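Local coordinates for protein endo-b-1,4-glucanase (Nasutitermes takasagoensis, PDB 1KS8) that probably cleaves internal beta-1,4-glucosidic linkages of cellulose and related beta-glucans, as a family 9 glycoside hydrolase built on an (alpha/alpha)6 barrel, at residues 230-235 and 262-267; 242-247 and 258-263; 275-280 and 320-325. One frame throughout, in Å; residues are numbered along the deposited sequence.

Interaction 1: residues 230-235 and 262-267; sequences TYLNTA and VLLAKL
Leu-232 reaches across to Leu-264 with one methyl group, CD1, which lies 4.3 Å from CD2 of Leu-264. Its CB does not leave the backbone in the direction of segment 262-267. With CG anti to the backbone N (chi1 177°) and CD1 folded back from there, however, the end of the side chain swings nearer to the other helix. CD1 also approaches Leu-267, though more loosely, at 5.1 Å from the CB of that residue.

One turn later comes Ala-235, whose CB points toward segment 262-267 and stands 4.3 Å from the same Leu-264 CD2. A single methyl thus rests between residues three apart on the first helix. Alanine suits this place because its short side chain leaves room for a branched leucine, which in turn is long enough to bridge the gap between the helices. The backbones stay well apart, with CA atoms 8.6 Å from each other for Leu-232 and Leu-267, and the same for Ala-235 and Leu-264. Taken in this order, the pairs show the two segments running in opposite senses.

The apolar seam therefore joins helix 229-241 to helix 257-268. Leu-232 also packs on Tyr-223 of helix 212-226, while Leu-264 leans on Tyr-273 of helix 271-286, making the seam one link in a row of neighbouring helices.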
loop_
_atom_site.group_PDB
_atom_site.type_symbol
_atom_site.label_atom_id
_atom_site.label_comp_id
_atom_site.label_asym_id
_atom_site.label_seq_id
_atom_site.Cartn_x
_atom_site.Cartn_y
_atom_site.Cartn_z
ATOM N N THR A 230 21.240 -16.814 -6.147
ATOM C CA THR A 230 20.207 -17.612 -6.807
ATOM C C THR A 230 18.949 -16.789 -7.090
ATOM O O THR A 230 18.321 -16.936 -8.141
ATOM C CB THR A 230 19.810 -18.848 -5.964
ATOM O OG1 THR A 230 18.873 -19.645 -6.700
ATOM C CG2 THR A 230 19.169 -18.424 -4.654
ATOM N N TYR A 231 18.588 -15.918 -6.153
ATOM C CA TYR A 231 17.407 -15.081 -6.311
ATOM C C TYR A 231 17.600 -14.033 -7.402
ATOM O O TYR A 231 16.670 -13.732 -8.148
ATOM C CB TYR A 231 17.060 -14.406 -4.983
ATOM C CG TYR A 231 16.499 -15.360 -3.951
ATOM C CD1 TYR A 231 15.305 -16.043 -4.179
ATOM C CD2 TYR A 231 17.159 -15.575 -2.744
ATOM C CE1 TYR A 231 14.779 -16.917 -3.226
ATOM C CE2 TYR A 231 16.643 -16.446 -1.786
ATOM C CZ TYR A 231 15.456 -17.110 -2.033
ATOM O OH TYR A 231 14.937 -17.961 -1.083
ATOM N N LEU A 232 18.805 -13.480 -7.494
ATOM C CA LEU A 232 19.088 -12.481 -8.519
ATOM C C LEU A 232 19.006 -13.122 -9.899
ATOM O O LEU A 232 18.415 -12.562 -10.822
ATOM C CB LEU A 232 20.479 -11.878 -8.317
ATOM C CG LEU A 232 20.903 -10.862 -9.383
ATOM C CD1 LEU A 232 19.911 -9.707 -9.424
ATOM C CD2 LEU A 232 22.302 -10.358 -9.078
ATOM N N ASN A 233 19.602 -14.304 -10.033
ATOM C CA ASN A 233 19.590 -15.023 -11.300
ATOM C C ASN A 233 18.159 -15.322 -11.719
ATOM O O ASN A 233 17.795 -15.148 -12.881
ATOM C CB ASN A 233 20.387 -16.323 -11.177
ATOM C CG ASN A 233 21.876 -16.080 -11.017
ATOM O OD1 ASN A 233 22.621 -16.975 -10.617
ATOM N ND2 ASN A 233 22.320 -14.868 -11.340
ATOM N N THR A 234 17.346 -15.772 -10.769
ATOM C CA THR A 234 15.951 -16.072 -11.053
ATOM C C THR A 234 15.221 -14.793 -11.462
ATOM O O THR A 234 14.498 -14.773 -12.455
ATOM C CB THR A 234 15.254 -16.691 -9.821
ATOM O OG1 THR A 234 15.835 -17.971 -9.537
ATOM C CG2 THR A 234 13.769 -16.861 -10.076
ATOM N N ALA A 235 15.425 -13.720 -10.704
ATOM C CA ALA A 235 14.776 -12.449 -11.010
ATOM C C ALA A 235 15.079 -11.988 -12.434
ATOM O O ALA A 235 14.169 -11.654 -13.194
ATOM C CB ALA A 235 15.219 -11.384 -10.015
ATOM N N VAL A 262 13.382 -0.201 -11.292
ATOM C CA VAL A 262 14.224 0.688 -10.508
ATOM C C VAL A 262 14.917 -0.094 -9.392
ATOM O O VAL A 262 16.024 0.250 -8.977
ATOM C CB VAL A 262 13.407 1.883 -9.933
ATOM C CG1 VAL A 262 12.563 1.443 -8.751
ATOM C CG2 VAL A 262 14.346 3.016 -9.551
ATOM N N LEU A 263 14.278 -1.166 -8.929
ATOM C CA LEU A 263 14.853 -2.003 -7.878
ATOM C C LEU A 263 16.042 -2.776 -8.459
ATOM O O LEU A 263 17.132 -2.774 -7.887
ATOM C CB LEU A 263 13.810 -2.997 -7.354
ATOM C CG LEU A 263 13.844 -3.428 -5.881
ATOM C CD1 LEU A 263 13.142 -4.777 -5.756
ATOM C CD2 LEU A 263 15.265 -3.531 -5.361
ATOM N N LEU A 264 15.827 -3.442 -9.591
ATOM C CA LEU A 264 16.900 -4.200 -10.226
ATOM C C LEU A 264 18.043 -3.295 -10.673
ATOM O O LEU A 264 19.200 -3.709 -10.676
ATOM C CB LEU A 264 16.365 -5.005 -11.418
ATOM C CG LEU A 264 15.589 -6.273 -11.041
ATOM C CD1 LEU A 264 15.009 -6.914 -12.286
ATOM C CD2 LEU A 264 16.514 -7.248 -10.322
ATOM N N ALA A 265 17.725 -2.059 -11.046
ATOM C CA ALA A 265 18.761 -1.124 -11.464
ATOM C C ALA A 265 19.702 -0.888 -10.285
ATOM O O ALA A 265 20.920 -0.833 -10.449
ATOM C CB ALA A 265 18.138 0.195 -11.912
ATOM N N LYS A 266 19.132 -0.760 -9.092
ATOM C CA LYS A 266 19.930 -0.529 -7.894
ATOM C C LYS A 266 20.718 -1.766 -7.475
ATOM O O LYS A 266 21.881 -1.669 -7.081
ATOM C CB LYS A 266 19.032 -0.090 -6.735
ATOM C CG LYS A 266 19.788 0.226 -5.451
ATOM C CD LYS A 266 18.847 0.709 -4.358
ATOM C CE LYS A 266 19.615 1.201 -3.141
ATOM N NZ LYS A 266 20.476 0.141 -2.553
ATOM N N LEU A 267 20.084 -2.930 -7.569
ATOM C CA LEU A 267 20.711 -4.188 -7.176
ATOM C C LEU A 267 21.790 -4.709 -8.122
ATOM O O LEU A 267 22.719 -5.394 -7.688
ATOM C CB LEU A 267 19.640 -5.271 -7.006
ATOM C CG LEU A 267 18.575 -5.032 -5.934
ATOM C CD1 LEU A 267 17.553 -6.156 -5.980
ATOM C CD2 LEU A 267 19.226 -4.962 -4.563
#

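Interaction 2: residues 242-247 and 258-263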
loop_
_atom_site.group_PDB
_atom_site.type_symbol
_atom_site.label_atom_id
_atom_site.label_comp_id
_atom_site.label_asym_id
_atom_site.label_seq_id
_atom_site.Cartn_x
_atom_site.Cartn_y
_atom_site.Cartn_z
ATOM N N PHE A 242 9.814 -13.205 -19.383
ATOM C CA PHE A 242 8.518 -12.541 -19.438
ATOM C C PHE A 242 8.551 -11.242 -20.244
ATOM O O PHE A 242 7.507 -10.659 -20.534
ATOM C CB PHE A 242 8.033 -12.259 -18.012
ATOM C CG PHE A 242 7.881 -13.493 -17.158
ATOM C CD1 PHE A 242 7.929 -13.398 -15.770
ATOM C CD2 PHE A 242 7.668 -14.742 -17.734
ATOM C CE1 PHE A 242 7.765 -14.528 -14.968
ATOM C CE2 PHE A 242 7.503 -15.879 -16.941
ATOM C CZ PHE A 242 7.551 -15.771 -15.557
ATOM N N GLY A 243 9.751 -10.790 -20.599
ATOM C CA GLY A 243 9.891 -9.565 -21.368
ATOM C C GLY A 243 9.338 -8.330 -20.678
ATOM O O GLY A 243 8.673 -7.506 -21.307
ATOM N N LEU A 244 9.619 -8.191 -19.387
ATOM C CA LEU A 244 9.133 -7.049 -18.619
ATOM C C LEU A 244 9.554 -5.689 -19.165
ATOM O O LEU A 244 8.891 -4.685 -18.907
ATOM C CB LEU A 244 9.578 -7.164 -17.159
ATOM C CG LEU A 244 8.619 -7.869 -16.195
ATOM C CD1 LEU A 244 8.337 -9.279 -16.675
ATOM C CD2 LEU A 244 9.226 -7.886 -14.802
ATOM N N GLN A 245 10.651 -5.644 -19.913
ATOM C CA GLN A 245 11.114 -4.377 -20.468
ATOM C C GLN A 245 10.068 -3.769 -21.400
ATOM O O GLN A 245 10.067 -2.560 -21.636
ATOM C CB GLN A 245 12.424 -4.570 -21.237
ATOM C CG GLN A 245 12.324 -5.531 -22.411
ATOM C CD GLN A 245 12.734 -6.944 -22.049
ATOM O OE1 GLN A 245 12.279 -7.504 -21.051
ATOM N NE2 GLN A 245 13.600 -7.531 -22.867
ATOM N N ASN A 246 9.178 -4.610 -21.920
ATOM C CA ASN A 246 8.134 -4.165 -22.842
ATOM C C ASN A 246 6.782 -3.906 -22.179
ATOM O O ASN A 246 5.852 -3.426 -22.826
ATOM C CB ASN A 246 7.955 -5.198 -23.958
ATOM C CG ASN A 246 9.175 -5.310 -24.853
ATOM O OD1 ASN A 246 9.267 -6.215 -25.682
ATOM N ND2 ASN A 246 10.113 -4.383 -24.697
ATOM N N TRP A 247 6.669 -4.231 -20.895
ATOM C CA TRP A 247 5.419 -4.026 -20.168
ATOM C C TRP A 247 5.168 -2.546 -19.911
ATOM O O TRP A 247 6.104 -1.750 -19.857
ATOM C CB TRP A 247 5.461 -4.761 -18.828
ATOM C CG TRP A 247 5.337 -6.252 -18.918
ATOM C CD1 TRP A 247 5.858 -7.065 -19.884
ATOM C CD2 TRP A 247 4.711 -7.115 -17.962
ATOM N NE1 TRP A 247 5.597 -8.382 -19.587
ATOM C CE2 TRP A 247 4.894 -8.441 -18.412
ATOM C CE3 TRP A 247 4.013 -6.897 -16.767
ATOM C CZ2 TRP A 247 4.407 -9.546 -17.708
ATOM C CZ3 TRP A 247 3.528 -7.997 -16.066
ATOM C CH2 TRP A 247 3.729 -9.305 -16.540
ATOM N N SER A 258 7.705 -0.765 -13.159
ATOM C CA SER A 258 8.664 0.295 -12.861
ATOM C C SER A 258 9.346 0.070 -11.516
ATOM O O SER A 258 10.506 0.436 -11.332
ATOM C CB SER A 258 7.977 1.661 -12.873
ATOM O OG SER A 258 7.587 2.017 -14.188
ATOM N N GLY A 259 8.619 -0.520 -10.574
ATOM C CA GLY A 259 9.199 -0.799 -9.274
ATOM C C GLY A 259 10.279 -1.849 -9.446
ATOM O O GLY A 259 11.379 -1.717 -8.915
ATOM N N VAL A 260 9.959 -2.894 -10.205
ATOM C CA VAL A 260 10.902 -3.976 -10.469
ATOM C C VAL A 260 12.153 -3.434 -11.151
ATOM O O VAL A 260 13.277 -3.762 -10.775
ATOM C CB VAL A 260 10.272 -5.051 -11.386
ATOM C CG1 VAL A 260 11.342 -6.014 -11.883
ATOM C CG2 VAL A 260 9.197 -5.812 -10.628
ATOM N N GLN A 261 11.942 -2.591 -12.153
ATOM C CA GLN A 261 13.041 -2.007 -12.906
ATOM C C GLN A 261 13.954 -1.093 -12.095
ATOM O O GLN A 261 15.178 -1.195 -12.187
ATOM C CB GLN A 261 12.478 -1.271 -14.120
ATOM C CG GLN A 261 11.918 -2.229 -15.164
ATOM C CD GLN A 261 10.975 -1.568 -16.149
ATOM O OE1 GLN A 261 10.603 -2.167 -17.160
ATOM N NE2 GLN A 261 10.573 -0.339 -15.857
ATOM N N VAL A 262 13.382 -0.201 -11.292
ATOM C CA VAL A 262 14.224 0.688 -10.508
ATOM C C VAL A 262 14.917 -0.094 -9.392
ATOM O O VAL A 262 16.024 0.250 -8.977
ATOM C CB VAL A 262 13.407 1.883 -9.933
ATOM C CG1 VAL A 262 12.563 1.443 -8.751
ATOM C CG2 VAL A 262 14.346 3.016 -9.551
ATOM N N LEU A 263 14.278 -1.166 -8.929
ATOM C CA LEU A 263 14.853 -2.003 -7.878
ATOM C C LEU A 263 16.042 -2.776 -8.459
ATOM O O LEU A 263 17.132 -2.774 -7.887
ATOM C CB LEU A 263 13.810 -2.997 -7.354
ATOM C CG LEU A 263 13.844 -3.428 -5.881
ATOM C CD1 LEU A 263 13.142 -4.777 -5.756
ATOM C CD2 LEU A 263 15.265 -3.531 -5.361
HETATM O O HOH W 1 8.711 -1.257 -19.116
#
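Leu-244 meets Val-260 methyl to methyl, its CD2 lying 4.1 Å from CG1 of the valine, and the two side chains cross at about a right angle. Val-260 presents CG1 because that branch stands anti to the backbone N (chi1 168°). Both residues are buried, and a beta-branched side chain on the helix gives the leucine a compact surface to press on.

Beside this apolar pair, Gln-261 extends its chain so that OE1 comes 3.5 Å from the carbonyl O of Leu-244. Both are acceptors, so the pair is no hydrogen bond; the polar link to the loop runs through a water that is placed to donate to Gln-261 OE1, at 2.9 Å, and to Trp-247 O, at 2.8 Å. More acceptors surround this water than it has protons, so its bonds may be shared among them. Tyr-239 OH is a further hydrogen-bond partner of OE1. A long amide suits the place, since its extended chain carries an acceptor to both the water and Tyr-239 OH.

Farther out, the loop holds itself in shape. Trp-247 NE1 donates to Phe-242 O over 3.1 Å, in a bent bond (145° at the hydrogen) that approaches from above the carbonyl plane. The indole face receives Leu-244 CD1, 3.9 Å above it near the rim, which helps fix the leucine.

Trp-247 also touches Asp-210 and Asp-213, calcium ligands in another structure of this protein; no calcium is bound here. Gly-243, with phi 61°, is the C-prime residue of the Schellman motif that ends helix 229-241, and the short 3-10 turn 244-246 follows it.

Interaction 3: residues 275-280 and 320-325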
loop_
_atom_site.group_PDB
_atom_site.type_symbol
_atom_site.label_atom_id
_atom_site.label_comp_id
_atom_site.label_asym_id
_atom_site.label_seq_id
_atom_site.Cartn_x
_atom_site.Cartn_y
_atom_site.Cartn_z
ATOM N N ASP A 275 17.793 2.578 -18.268
ATOM C CA ASP A 275 17.251 3.143 -19.501
ATOM C C ASP A 275 15.725 3.086 -19.463
ATOM O O ASP A 275 15.046 4.059 -19.788
ATOM C CB ASP A 275 17.735 2.369 -20.736
ATOM C CG ASP A 275 19.227 2.504 -20.979
ATOM O OD1 ASP A 275 19.790 3.584 -20.715
ATOM O OD2 ASP A 275 19.835 1.524 -21.461
ATOM N N THR A 276 15.190 1.935 -19.069
ATOM C CA THR A 276 13.743 1.770 -19.014
ATOM C C THR A 276 13.107 2.717 -18.000
ATOM O O THR A 276 12.030 3.262 -18.246
ATOM C CB THR A 276 13.365 0.315 -18.677
ATOM O OG1 THR A 276 14.008 -0.569 -19.606
ATOM C CG2 THR A 276 11.861 0.123 -18.777
ATOM N N VAL A 277 13.771 2.919 -16.866
ATOM C CA VAL A 277 13.255 3.818 -15.838
ATOM C C VAL A 277 13.232 5.263 -16.338
ATOM O O VAL A 277 12.221 5.953 -16.193
ATOM C CB VAL A 277 14.104 3.737 -14.546
ATOM C CG1 VAL A 277 13.671 4.818 -13.561
ATOM C CG2 VAL A 277 13.943 2.363 -13.911
ATOM N N GLN A 278 14.339 5.718 -16.923
ATOM C CA GLN A 278 14.423 7.083 -17.447
ATOM C C GLN A 278 13.366 7.328 -18.515
ATOM O O GLN A 278 12.734 8.384 -18.550
ATOM C CB GLN A 278 15.807 7.360 -18.057
ATOM C CG GLN A 278 15.792 8.507 -19.084
ATOM C CD GLN A 278 17.132 8.758 -19.762
ATOM O OE1 GLN A 278 17.185 9.318 -20.862
ATOM N NE2 GLN A 278 18.218 8.364 -19.108
ATOM N N SER A 279 13.189 6.353 -19.398
ATOM C CA SER A 279 12.211 6.478 -20.468
ATOM C C SER A 279 10.812 6.688 -19.903
ATOM O O SER A 279 10.057 7.533 -20.386
ATOM C CB SER A 279 12.230 5.226 -21.344
ATOM O OG SER A 279 11.295 5.339 -22.403
ATOM N N TYR A 280 10.473 5.918 -18.873
ATOM C CA TYR A 280 9.159 6.022 -18.249
ATOM C C TYR A 280 8.968 7.360 -17.539
ATOM O O TYR A 280 7.957 8.035 -17.733
ATOM C CB TYR A 280 8.957 4.881 -17.249
ATOM C CG TYR A 280 7.660 4.977 -16.474
ATOM C CD1 TYR A 280 6.429 4.901 -17.126
ATOM C CD2 TYR A 280 7.666 5.162 -15.093
ATOM C CE1 TYR A 280 5.229 5.009 -16.416
ATOM C CE2 TYR A 280 6.473 5.271 -14.374
ATOM C CZ TYR A 280 5.263 5.195 -15.043
ATOM O OH TYR A 280 4.084 5.319 -14.341
ATOM N N LEU A 320 19.285 6.826 -8.202
ATOM C CA LEU A 320 20.144 6.091 -9.130
ATOM C C LEU A 320 21.074 7.066 -9.842
ATOM O O LEU A 320 21.986 6.660 -10.564
ATOM C CB LEU A 320 19.302 5.355 -10.178
ATOM C CG LEU A 320 18.389 4.215 -9.725
ATOM C CD1 LEU A 320 17.543 3.746 -10.900
ATOM C CD2 LEU A 320 19.223 3.069 -9.176
ATOM N N GLY A 321 20.832 8.357 -9.635
ATOM C CA GLY A 321 21.647 9.372 -10.274
ATOM C C GLY A 321 21.029 9.861 -11.570
ATOM O O GLY A 321 21.678 10.559 -12.349
ATOM N N LEU A 322 19.772 9.491 -11.805
ATOM C CA LEU A 322 19.065 9.905 -13.012
ATOM C C LEU A 322 18.386 11.254 -12.798
ATOM O O LEU A 322 17.494 11.372 -11.954
ATOM C CB LEU A 322 18.003 8.868 -13.393
ATOM C CG LEU A 322 18.482 7.496 -13.872
ATOM C CD1 LEU A 322 17.295 6.550 -13.983
ATOM C CD2 LEU A 322 19.185 7.636 -15.216
ATOM N N SER A 323 18.811 12.259 -13.563
ATOM C CA SER A 323 18.254 13.613 -13.486
ATOM C C SER A 323 17.710 13.892 -12.091
ATOM O O SER A 323 16.565 14.317 -11.936
ATOM C CB SER A 323 17.122 13.772 -14.506
ATOM O OG SER A 323 17.530 13.360 -15.797
ATOM N N ALA A 324 18.542 13.657 -11.083
ATOM C CA ALA A 324 18.147 13.825 -9.689
ATOM C C ALA A 324 17.377 15.095 -9.349
ATOM O O ALA A 324 16.292 15.026 -8.774
ATOM C CB ALA A 324 19.371 13.711 -8.794
ATOM N N SER A 325 17.930 16.252 -9.693
ATOM C CA SER A 325 17.271 17.518 -9.388
ATOM C C SER A 325 15.891 17.673 -10.017
ATOM O O SER A 325 14.924 18.005 -9.329
ATOM C CB SER A 325 18.161 18.690 -9.810
ATOM O OG SER A 325 19.342 18.726 -9.030
#
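Leu-322 projects toward Val-277 and Gln-278 from the link between helices 303-319 and 324-341, just after a Schellman motif closes the first of these. Gly-321 makes that motif possible: its phi of 95° would bring any side chain up against the carbonyl O of Leu-320. The chain then turns so that the next residue can face helix 271-286, with the CA atoms of Leu-322 and Gln-278 7.0 Å apart.

From CA, CB of Leu-322 points at the helix without yet touching it. CG follows anti to the carbonyl carbon (chi1 -68°), and it too serves to carry the methyls forward rather than to make contact. The fork does the touching, each branch meeting a different residue. CD1 goes to the buried side and lies 4.0 Å from CG1 of Val-277, the branch that the valine holds anti to its own backbone N. A forked leucine suits the place because it can fill the space beside a valine while its second methyl serves a different neighbour.

That neighbour is partly exposed Gln-278, whose side chain runs almost at a right angle to the leucine. Its chain is extended, carrying the amide outward along the flank of the contact, where a polar end is well tolerated. Tyr-327 of helix 324-341 touches both Leu-322 and Gln-278, and Ala-317 of helix 303-319 packs on Val-277. The remaining methyl, CD2 of Leu-322, makes a van der Waals approach to the amide nitrogen, 4.1 Å from NE2 of Gln-278.

Interactions 1 and 2 both rest on helix 257-268 and share Val-262 and Leu-263; their centres lie about 11 Å apart. One joins this helix to helix 229-241, the other to the loop that links the two helices. Interaction 3 follows later in the chain, its centre about 17 Å from that of interaction 1 and about 14 Å from that of interaction 2. It is coupled to both by packing: Val-262 CG2 lies 3.5 Å from Leu-320 CD1, and Gln-261 meets Thr-276. Together they tie helices 229-241, 257-268 and 271-286 and the link before helix 324-341 along one side of this (alpha/alpha)6 fold.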